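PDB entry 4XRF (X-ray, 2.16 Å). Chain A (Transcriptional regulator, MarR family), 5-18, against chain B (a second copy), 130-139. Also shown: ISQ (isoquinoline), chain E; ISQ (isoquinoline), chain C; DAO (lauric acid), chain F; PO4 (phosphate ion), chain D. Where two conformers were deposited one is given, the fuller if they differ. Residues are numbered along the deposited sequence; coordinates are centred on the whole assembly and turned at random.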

ATOM      1  N   ASP A   5      17.896  -9.229   7.391  1.00 39.66           N
ATOM      2  CA  ASP A   5      16.586  -9.504   7.971  1.00 38.88           C
ATOM      3  C   ASP A   5      16.219  -8.450   9.027  1.00 37.61           C
ATOM      4  O   ASP A   5      15.063  -8.035   9.125  1.00 36.91           O
ATOM      5  CB  ASP A   5      16.512 -10.945   8.504  1.00 40.12           C
ATOM      6  CG  ASP A   5      16.761 -12.004   7.396  1.00 41.87           C
ATOM      7  OD1 ASP A   5      16.237 -11.873   6.261  1.00 41.90           O
ATOM      8  OD2 ASP A   5      17.488 -12.986   7.660  1.00 43.32           O
ATOM      9  N   LYS A   6      17.205  -7.994   9.795  1.00 36.91           N
ATOM     10  CA  LYS A   6      16.945  -6.924  10.744  1.00 35.74           C
ATOM     11  C   LYS A   6      16.621  -5.607  10.038  1.00 34.20           C
ATOM     12  O   LYS A   6      15.632  -4.965  10.363  1.00 32.95           O
ATOM     13  CB  LYS A   6      18.085  -6.744  11.754  1.00 36.48           C
ATOM     14  CG  LYS A   6      17.650  -5.895  12.945  1.00 36.63           C
ATOM     15  CD  LYS A   6      18.590  -6.019  14.141  1.00 38.02           C
ATOM     16  CE  LYS A   6      17.944  -5.357  15.352  1.00 38.41           C
ATOM     17  NZ  LYS A   6      18.495  -5.784  16.680  1.00 40.15           N
ATOM     18  N   ILE A   7      17.430  -5.228   9.053  1.00 34.03           N
ATOM     19  CA  ILE A   7      17.125  -4.052   8.231  1.00 33.53           C
ATOM     20  C   ILE A   7      15.700  -4.104   7.638  1.00 33.10           C
ATOM     21  O   ILE A   7      14.967  -3.110   7.702  1.00 32.53           O
ATOM     22  CB  ILE A   7      18.143  -3.858   7.087  1.00 33.76           C
ATOM     23  CG1 ILE A   7      19.523  -3.471   7.647  1.00 34.50           C
ATOM     24  CG2 ILE A   7      17.626  -2.803   6.115  1.00 33.06           C
ATOM     25  CD1 ILE A   7      20.642  -3.533   6.611  1.00 34.88           C
ATOM     26  N   GLN A   8      15.309  -5.249   7.068  1.00 33.56           N
ATOM     27  CA  GLN A   8      13.971  -5.373   6.488  0.50 33.51           C
ATOM     28  C   GLN A   8      12.887  -5.266   7.557  1.00 33.19           C
ATOM     29  O   GLN A   8      11.838  -4.706   7.293  1.00 32.87           O
ATOM     30  CB  GLN A   8      13.800  -6.674   5.694  0.50 34.49           C
ATOM     31  CG  GLN A   8      14.639  -6.766   4.434  0.50 35.41           C
ATOM     32  CD  GLN A   8      14.711  -5.457   3.671  0.50 35.17           C
ATOM     33  OE1 GLN A   8      13.717  -4.982   3.113  0.50 35.09           O
ATOM     34  NE2 GLN A   8      15.903  -4.877   3.626  0.50 35.39           N
ATOM     35  N   ALA A   9      13.144  -5.796   8.756  1.00 33.29           N
ATOM     36  CA  ALA A   9      12.162  -5.723   9.839  1.00 33.72           C
ATOM     37  C   ALA A   9      11.904  -4.256  10.196  1.00 33.50           C
ATOM     38  O   ALA A   9      10.746  -3.826  10.311  1.00 33.15           O
ATOM     39  CB  ALA A   9      12.629  -6.498  11.069  1.00 33.82           C
ATOM     40  N   LEU A  10      12.991  -3.496  10.348  1.00 33.75           N
ATOM     41  CA  LEU A  10      12.923  -2.068  10.691  1.00 33.79           C
ATOM     42  C   LEU A  10      12.323  -1.223   9.560  1.00 33.72           C
ATOM     43  O   LEU A  10      11.490  -0.343   9.826  1.00 33.56           O
ATOM     44  CB  LEU A  10      14.317  -1.557  11.044  1.00 33.90           C
ATOM     45  CG  LEU A  10      14.857  -2.007  12.401  1.00 34.82           C
ATOM     46  CD1 LEU A  10      16.362  -1.875  12.413  1.00 35.34           C
ATOM     47  CD2 LEU A  10      14.257  -1.168  13.504  1.00 35.05           C
ATOM     48  N   ALA A  11      12.752  -1.496   8.323  1.00 33.77           N
ATOM     49  CA  ALA A  11      12.237  -0.818   7.113  1.00 34.69           C
ATOM     50  C   ALA A  11      10.727  -1.014   6.971  1.00 35.48           C
ATOM     51  O   ALA A  11       9.997  -0.057   6.672  1.00 35.54           O
ATOM     52  CB  ALA A  11      12.955  -1.311   5.860  1.00 34.98           C
ATOM     53  N   PHE A  12      10.257  -2.242   7.225  1.00 36.21           N
ATOM     54  CA  PHE A  12       8.820  -2.529   7.224  1.00 36.16           C
ATOM     55  C   PHE A  12       8.066  -1.665   8.242  1.00 36.63           C
ATOM     56  O   PHE A  12       7.043  -1.063   7.893  1.00 36.29           O
ATOM     57  CB  PHE A  12       8.535  -4.007   7.478  1.00 36.42           C
ATOM     58  CG  PHE A  12       7.095  -4.388   7.257  1.00 36.90           C
ATOM     59  CD1 PHE A  12       6.636  -4.702   5.984  1.00 37.35           C
ATOM     60  CD2 PHE A  12       6.202  -4.426   8.315  1.00 37.10           C
ATOM     61  CE1 PHE A  12       5.309  -5.055   5.771  1.00 38.29           C
ATOM     62  CE2 PHE A  12       4.879  -4.773   8.115  1.00 37.77           C
ATOM     63  CZ  PHE A  12       4.429  -5.091   6.844  1.00 38.20           C
ATOM     64  N   SER A  13       8.551  -1.615   9.487  1.00 36.78           N
ATOM     65  CA  SER A  13       7.857  -0.873  10.537  1.00 37.97           C
ATOM     66  C   SER A  13       7.915   0.631  10.328  1.00 37.44           C
ATOM     67  O   SER A  13       6.909   1.316  10.504  1.00 37.65           O
ATOM     68  CB  SER A  13       8.392  -1.220  11.928  1.00 38.72           C
ATOM     69  OG  SER A  13       8.208  -2.597  12.183  1.00 39.96           O
ATOM     70  N   ILE A  14       9.096   1.132   9.989  1.00 37.17           N
ATOM     71  CA  ILE A  14       9.272   2.544   9.661  1.00 38.37           C
ATOM     72  C   ILE A  14       8.412   2.903   8.447  1.00 39.20           C
ATOM     73  O   ILE A  14       7.720   3.924   8.448  1.00 40.42           O
ATOM     74  CB  ILE A  14      10.756   2.881   9.376  1.00 37.93           C
ATOM     75  CG1 ILE A  14      11.580   2.785  10.664  1.00 37.86           C
ATOM     76  CG2 ILE A  14      10.917   4.265   8.761  1.00 37.28           C
ATOM     77  CD1 ILE A  14      13.069   2.629  10.412  1.00 38.44           C
ATOM     78  N   GLY A  15       8.436   2.036   7.440  1.00 39.87           N
ATOM     79  CA  GLY A  15       7.772   2.279   6.153  1.00 41.37           C
ATOM     80  C   GLY A  15       6.266   2.318   6.249  1.00 43.35           C
ATOM     81  O   GLY A  15       5.625   3.085   5.544  1.00 44.94           O
ATOM     82  N   LYS A  16       5.718   1.481   7.122  1.00 44.47           N
ATOM     83  CA  LYS A  16       4.306   1.427   7.442  1.00 48.06           C
ATOM     84  C   LYS A  16       3.836   2.779   8.019  1.00 50.24           C
ATOM     85  O   LYS A  16       2.785   3.299   7.630  1.00 52.71           O
ATOM     86  CB  LYS A  16       4.109   0.298   8.457  1.00 49.78           C
ATOM     87  CG  LYS A  16       2.711  -0.247   8.640  1.00 54.22           C
ATOM     88  CD  LYS A  16       2.767  -1.473   9.547  1.00 56.73           C
ATOM     89  CE  LYS A  16       1.418  -1.795  10.173  1.00 59.80           C
ATOM     90  NZ  LYS A  16       1.066  -0.873  11.292  1.00 62.13           N
ATOM     91  N   LYS A  17       4.617   3.343   8.942  1.00 50.13           N
ATOM     92  CA  LYS A  17       4.359   4.678   9.486  1.00 50.77           C
ATOM     93  C   LYS A  17       4.595   5.792   8.445  1.00 50.62           C
ATOM     94  O   LYS A  17       3.775   6.699   8.299  1.00 50.16           O
ATOM     95  CB  LYS A  17       5.222   4.915  10.729  1.00 51.35           C
ATOM     96  CG  LYS A  17       4.946   6.216  11.452  1.00 54.77           C
ATOM     97  CD  LYS A  17       3.694   6.123  12.321  1.00 55.21           C
ATOM     98  CE  LYS A  17       3.371   7.476  12.920  1.00 57.15           C
ATOM     99  NZ  LYS A  17       2.177   7.446  13.812  1.00 59.98           N
ATOM    100  N   MET A  18       5.708   5.714   7.722  1.00 51.28           N
ATOM    101  CA  MET A  18       6.064   6.716   6.706  1.00 53.29           C
ATOM    102  C   MET A  18       5.049   6.799   5.551  1.00 53.10           C
ATOM    103  O   MET A  18       4.827   7.865   4.988  1.00 54.65           O
ATOM    104  CB  MET A  18       7.465   6.430   6.158  1.00 55.57           C
ATOM    105  CG  MET A  18       8.377   7.642   6.054  1.00 58.83           C
ATOM    106  SD  MET A  18       8.785   8.317   7.671  1.00 66.07           S
ATOM    107  CE  MET A  18      10.536   8.613   7.519  1.00 65.83           C
TER
ATOM    108  N   LEU B 130      21.176   3.573  11.363  1.00 39.10           N
ATOM    109  CA  LEU B 130      20.295   4.696  11.005  1.00 38.04           C
ATOM    110  C   LEU B 130      18.801   4.341  11.125  1.00 36.68           C
ATOM    111  O   LEU B 130      18.000   5.155  11.598  1.00 36.24           O
ATOM    112  CB  LEU B 130      20.614   5.232   9.607  1.00 37.39           C
ATOM    113  CG  LEU B 130      22.001   5.883   9.490  1.00 38.76           C
ATOM    114  CD1 LEU B 130      22.414   5.973   8.032  1.00 38.25           C
ATOM    115  CD2 LEU B 130      22.064   7.246  10.179  1.00 39.26           C
ATOM    116  N   PHE B 131      18.444   3.127  10.709  1.00 35.65           N
ATOM    117  CA  PHE B 131      17.071   2.641  10.827  1.00 35.41           C
ATOM    118  C   PHE B 131      16.673   2.424  12.292  1.00 36.01           C
ATOM    119  O   PHE B 131      15.542   2.705  12.679  1.00 35.48           O
ATOM    120  CB  PHE B 131      16.878   1.342  10.034  1.00 34.17           C
ATOM    121  CG  PHE B 131      16.651   1.546   8.565  1.00 33.96           C
ATOM    122  CD1 PHE B 131      16.826   2.788   7.972  1.00 34.06           C
ATOM    123  CD2 PHE B 131      16.295   0.471   7.761  1.00 33.35           C
ATOM    124  CE1 PHE B 131      16.640   2.962   6.610  1.00 33.67           C
ATOM    125  CE2 PHE B 131      16.103   0.634   6.403  1.00 33.24           C
ATOM    126  CZ  PHE B 131      16.269   1.882   5.821  1.00 33.61           C
ATOM    127  N   GLU B 132      17.597   1.903  13.090  1.00 37.39           N
ATOM    128  CA  GLU B 132      17.344   1.705  14.515  1.00 39.25           C
ATOM    129  C   GLU B 132      17.139   3.070  15.186  1.00 40.26           C
ATOM    130  O   GLU B 132      16.246   3.240  16.021  1.00 39.85           O
ATOM    131  CB  GLU B 132      18.492   0.927  15.173  1.00 40.88           C
ATOM    132  CG  GLU B 132      18.517  -0.554  14.809  1.00 41.37           C
ATOM    133  CD  GLU B 132      19.773  -1.281  15.281  1.00 43.73           C
ATOM    134  OE1 GLU B 132      20.738  -0.623  15.718  1.00 45.08           O
ATOM    135  OE2 GLU B 132      19.795  -2.530  15.213  1.00 45.18           O
ATOM    136  N   LYS B 133      17.941   4.052  14.786  1.00 40.96           N
ATOM    137  CA  LYS B 133      17.769   5.395  15.325  1.00 42.30           C
ATOM    138  C   LYS B 133      16.411   5.970  14.902  1.00 41.35           C
ATOM    139  O   LYS B 133      15.677   6.482  15.748  1.00 41.14           O
ATOM    140  CB  LYS B 133      18.917   6.326  14.927  1.00 43.64           C
ATOM    141  CG  LYS B 133      19.035   7.501  15.879  1.00 46.69           C
ATOM    142  CD  LYS B 133      20.098   8.507  15.466  1.00 47.91           C
ATOM    143  CE  LYS B 133      20.265   9.534  16.586  1.00 50.02           C
ATOM    144  NZ  LYS B 133      20.958  10.754  16.097  1.00 50.18           N
ATOM    145  N   LEU B 134      16.081   5.867  13.609  1.00 40.08           N
ATOM    146  CA  LEU B 134      14.782   6.339  13.116  1.00 39.96           C
ATOM    147  C   LEU B 134      13.608   5.662  13.826  1.00 39.85           C
ATOM    148  O   LEU B 134      12.652   6.328  14.213  1.00 39.38           O
ATOM    149  CB  LEU B 134      14.637   6.151  11.609  1.00 38.82           C
ATOM    150  CG  LEU B 134      15.000   7.330  10.701  1.00 39.73           C
ATOM    151  CD1 LEU B 134      14.797   6.898   9.259  1.00 39.19           C
ATOM    152  CD2 LEU B 134      14.159   8.563  11.027  1.00 40.72           C
ATOM    153  N   GLU B 135      13.686   4.346  13.990  1.00 40.09           N
ATOM    154  CA  GLU B 135      12.664   3.625  14.749  1.00 42.08           C
ATOM    155  C   GLU B 135      12.513   4.147  16.178  1.00 42.44           C
ATOM    156  O   GLU B 135      11.387   4.313  16.669  1.00 42.47           O
ATOM    157  CB  GLU B 135      12.915   2.115  14.761  1.00 42.94           C
ATOM    158  CG  GLU B 135      11.768   1.327  15.384  1.00 46.12           C
ATOM    159  CD  GLU B 135      10.506   1.329  14.528  1.00 48.45           C
ATOM    160  OE1 GLU B 135       9.896   2.407  14.328  1.00 50.91           O
ATOM    161  OE2 GLU B 135      10.113   0.244  14.057  1.00 48.53           O
ATOM    162  N   THR B 136      13.641   4.398  16.835  1.00 43.04           N
ATOM    163  CA  THR B 136      13.651   4.946  18.198  1.00 45.76           C
ATOM    164  C   THR B 136      12.987   6.322  18.262  1.00 46.47           C
ATOM    165  O   THR B 136      12.254   6.629  19.215  1.00 46.44           O
ATOM    166  CB  THR B 136      15.090   5.040  18.758  1.00 47.10           C
ATOM    167  OG1 THR B 136      15.647   3.725  18.831  1.00 47.69           O
ATOM    168  CG2 THR B 136      15.101   5.636  20.159  1.00 50.22           C
ATOM    169  N   ILE B 137      13.252   7.140  17.245  1.00 46.14           N
ATOM    170  CA  ILE B 137      12.706   8.493  17.178  1.00 47.54           C
ATOM    171  C   ILE B 137      11.193   8.400  17.006  1.00 46.73           C
ATOM    172  O   ILE B 137      10.448   9.091  17.684  1.00 47.56           O
ATOM    173  CB  ILE B 137      13.338   9.292  16.009  1.00 47.61           C
ATOM    174  CG1 ILE B 137      14.813   9.603  16.317  1.00 48.12           C
ATOM    175  CG2 ILE B 137      12.553  10.579  15.762  1.00 49.27           C
ATOM    176  CD1 ILE B 137      15.637   9.966  15.091  1.00 46.43           C
ATOM    177  N   ILE B 138      10.759   7.513  16.114  1.00 45.37           N
ATOM    178  CA  ILE B 138       9.343   7.322  15.816  1.00 46.45           C
ATOM    179  C   ILE B 138       8.560   6.689  16.978  1.00 48.67           C
ATOM    180  O   ILE B 138       7.454   7.128  17.278  1.00 50.78           O
ATOM    181  CB  ILE B 138       9.135   6.504  14.516  1.00 44.31           C
ATOM    182  CG1 ILE B 138       9.545   7.333  13.296  1.00 43.37           C
ATOM    183  CG2 ILE B 138       7.675   6.088  14.379  1.00 44.99           C
ATOM    184  CD1 ILE B 138       9.859   6.510  12.061  1.00 41.34           C
ATOM    185  N   CYS B 139       9.135   5.687  17.642  1.00 50.07           N
ATOM    186  CA  CYS B 139       8.400   4.927  18.664  1.00 51.98           C
ATOM    187  C   CYS B 139       8.524   5.471  20.081  1.00 55.34           C
ATOM    188  O   CYS B 139       7.804   5.027  20.973  1.00 56.32           O
ATOM    189  CB  CYS B 139       8.787   3.450  18.644  1.00 50.72           C
ATOM    190  SG  CYS B 139       8.314   2.609  17.126  1.00 51.89           S
TER
HETATM  191  C1  ISQ E 204      10.869   6.477   4.257  1.00 50.21           C
HETATM  192  N2  ISQ E 204      11.424   7.703   4.375  1.00 50.00           N
HETATM  193  C3  ISQ E 204      12.612   7.905   4.990  1.00 46.88           C
HETATM  194  C4  ISQ E 204      13.339   6.854   5.560  1.00 49.05           C
HETATM  195  C4A ISQ E 204      12.826   5.563   5.476  1.00 47.15           C
HETATM  196  C5  ISQ E 204      13.487   4.469   6.019  1.00 47.60           C
HETATM  197  C6  ISQ E 204      12.918   3.198   5.898  1.00 47.69           C
HETATM  198  C7  ISQ E 204      11.694   3.004   5.249  1.00 47.58           C
HETATM  199  C8  ISQ E 204      10.990   4.074   4.692  1.00 49.92           C
HETATM  200  C8A ISQ E 204      11.524   5.361   4.785  1.00 49.76           C
HETATM  201  C1  ISQ C 204      13.067  -1.205   2.448  1.00 50.21           C
HETATM  202  N2  ISQ C 204      14.036  -2.095   2.757  1.00 50.00           N
HETATM  203  C3  ISQ C 204      15.340  -1.748   2.840  1.00 46.88           C
HETATM  204  C4  ISQ C 204      15.776  -0.441   2.595  1.00 49.05           C
HETATM  205  C4A ISQ C 204      14.832   0.529   2.272  1.00 47.15           C
HETATM  206  C5  ISQ C 204      15.187   1.846   2.014  1.00 47.60           C
HETATM  207  C6  ISQ C 204      14.189   2.772   1.695  1.00 47.69           C
HETATM  208  C7  ISQ C 204      12.842   2.401   1.624  1.00 47.58           C
HETATM  209  C8  ISQ C 204      12.439   1.086   1.870  1.00 49.92           C
HETATM  210  C8A ISQ C 204      13.401   0.129   2.197  1.00 49.76           C
HETATM  211  O1  DAO F 205      -0.649   1.177   8.327  1.00 97.16           O
HETATM  212  O2  DAO F 205      -1.630  -0.585   9.183  1.00 95.81           O
HETATM  213  C1  DAO F 205      -1.366   0.157   8.207  1.00 97.63           C
HETATM  214  C2  DAO F 205      -1.950  -0.194   6.847  1.00 94.31           C
HETATM  215  C3  DAO F 205      -1.065   0.262   5.684  1.00 88.61           C
HETATM  216  C4  DAO F 205      -0.389  -0.920   4.987  1.00 82.27           C
HETATM  217  C5  DAO F 205       1.076  -1.033   5.400  1.00 76.15           C
HETATM  218  C6  DAO F 205       1.910  -1.781   4.366  1.00 70.39           C
HETATM  219  C7  DAO F 205       3.383  -1.796   4.772  1.00 67.93           C
HETATM  220  C8  DAO F 205       4.315  -1.489   3.599  1.00 63.13           C
HETATM  221  C9  DAO F 205       5.734  -1.221   4.098  1.00 58.26           C
HETATM  222  C10 DAO F 205       6.615  -0.562   3.041  1.00 54.16           C
HETATM  223  C11 DAO F 205       8.069  -1.000   3.193  1.00 56.00           C
HETATM  224  C12 DAO F 205       9.035   0.079   2.751  1.00 56.98           C
HETATM  225  P   PO4 D 202      20.236 -10.614  10.208  1.00 43.95           P
HETATM  226  O1  PO4 D 202      19.720 -11.355  11.416  1.00 48.14           O
HETATM  227  O2  PO4 D 202      19.704  -9.207  10.212  1.00 39.14           O
HETATM  228  O3  PO4 D 202      21.755 -10.623  10.246  1.00 45.03           O
HETATM  229  O4  PO4 D 202      19.742 -11.317   8.969  1.00 45.38           O
HETATM  230  O   HOH W   1       7.602   2.775  13.001  1.00 39.35           O

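Residues 5-18 of chain A and 130-139 of chain B, taken from two copies of a MarR-family regulator, are both helical throughout and run in the same general sense. Their axes cross at 33° and approach to 9.6 Å, a spacing that leaves room for side chains to interdigitate. The nearest backbone points are L10(A) with F131(B), whose CA atoms lie 6.3 Å apart, and I14(A) with E135(B), at 6.2 Å between CA atoms. Each pair is one helical turn from the other, so the register is kept over successive turns. Together the two stretches bury 592 Å², and no direct hydrogen bond joins them; the backbone amides and carbonyls are largely engaged in the i to i+4 bonding of their own helices.

F131(B) has the largest covered area. Its CA-to-CB bond points toward chain A, and its side chain enters a hole formed by I7(A), L10(A), A11(A) and I14(A). The ring atom CE2 of F131(B) lies 3.8 Å from CG2 of I7(A) and 3.7 Å from CB of A11(A); the small alanine methyl thus touches the ring at van der Waals distance. Nearer the backbone, CB of F131(B) is 4.0 Å from CB of L10(A). The ring also reaches the ligands: its edge faces the chain C isoquinoline, with CZ of F131(B) 4.0 Å from C5, while CE1 of F131(B) comes within 3.5 Å of C5 of the chain E isoquinoline.

I14(A) makes the reciprocal insertion, sitting among F131(B), L134(B), E135(B) and I138(B). Its CA-to-CB bond points sideways, but with chi1 in m and chi2 in t the end of the chain comes nearer to chain B. There CD1 of I14(A) lies 4.0 Å from CB of F131(B), 4.0 Å from CB of L134(B) and 3.4 Å from the carbonyl O of F131(B), so the methyl packs against main chain as well as side chains. CG2 of I14(A) meets CD1 of I138(B) at 4.1 Å. I138(B) extends the apolar surface to the aliphatic part of K17(A), whose CG is 4.0 Å from CG2 of I138(B).

L10(A) lies against two acidic residues through their methylene groups: its CD1 is 3.5 Å from CG of E132(B), and its CD2 is 3.8 Å from CB of E135(B). The carboxylate of E132(B) is directed to K6(A), and NZ of K6(A) forms a long salt bridge with OE2 of E132(B) at 3.8 Å, while the neighbouring CE of K6(A) comes closer, 3.4 Å from the same OE2; the attraction is one of charge. E135(B) is served differently. The O atom of water 1 donates a hydrogen bond to OE1 of E135(B) at 2.7 Å. The same water O donates a weak one to the carbonyl O of S13(A) at 3.0 Å, linking the helices through solvent, while CB of S13(A) packs 3.1 Å from OE2 of E135(B).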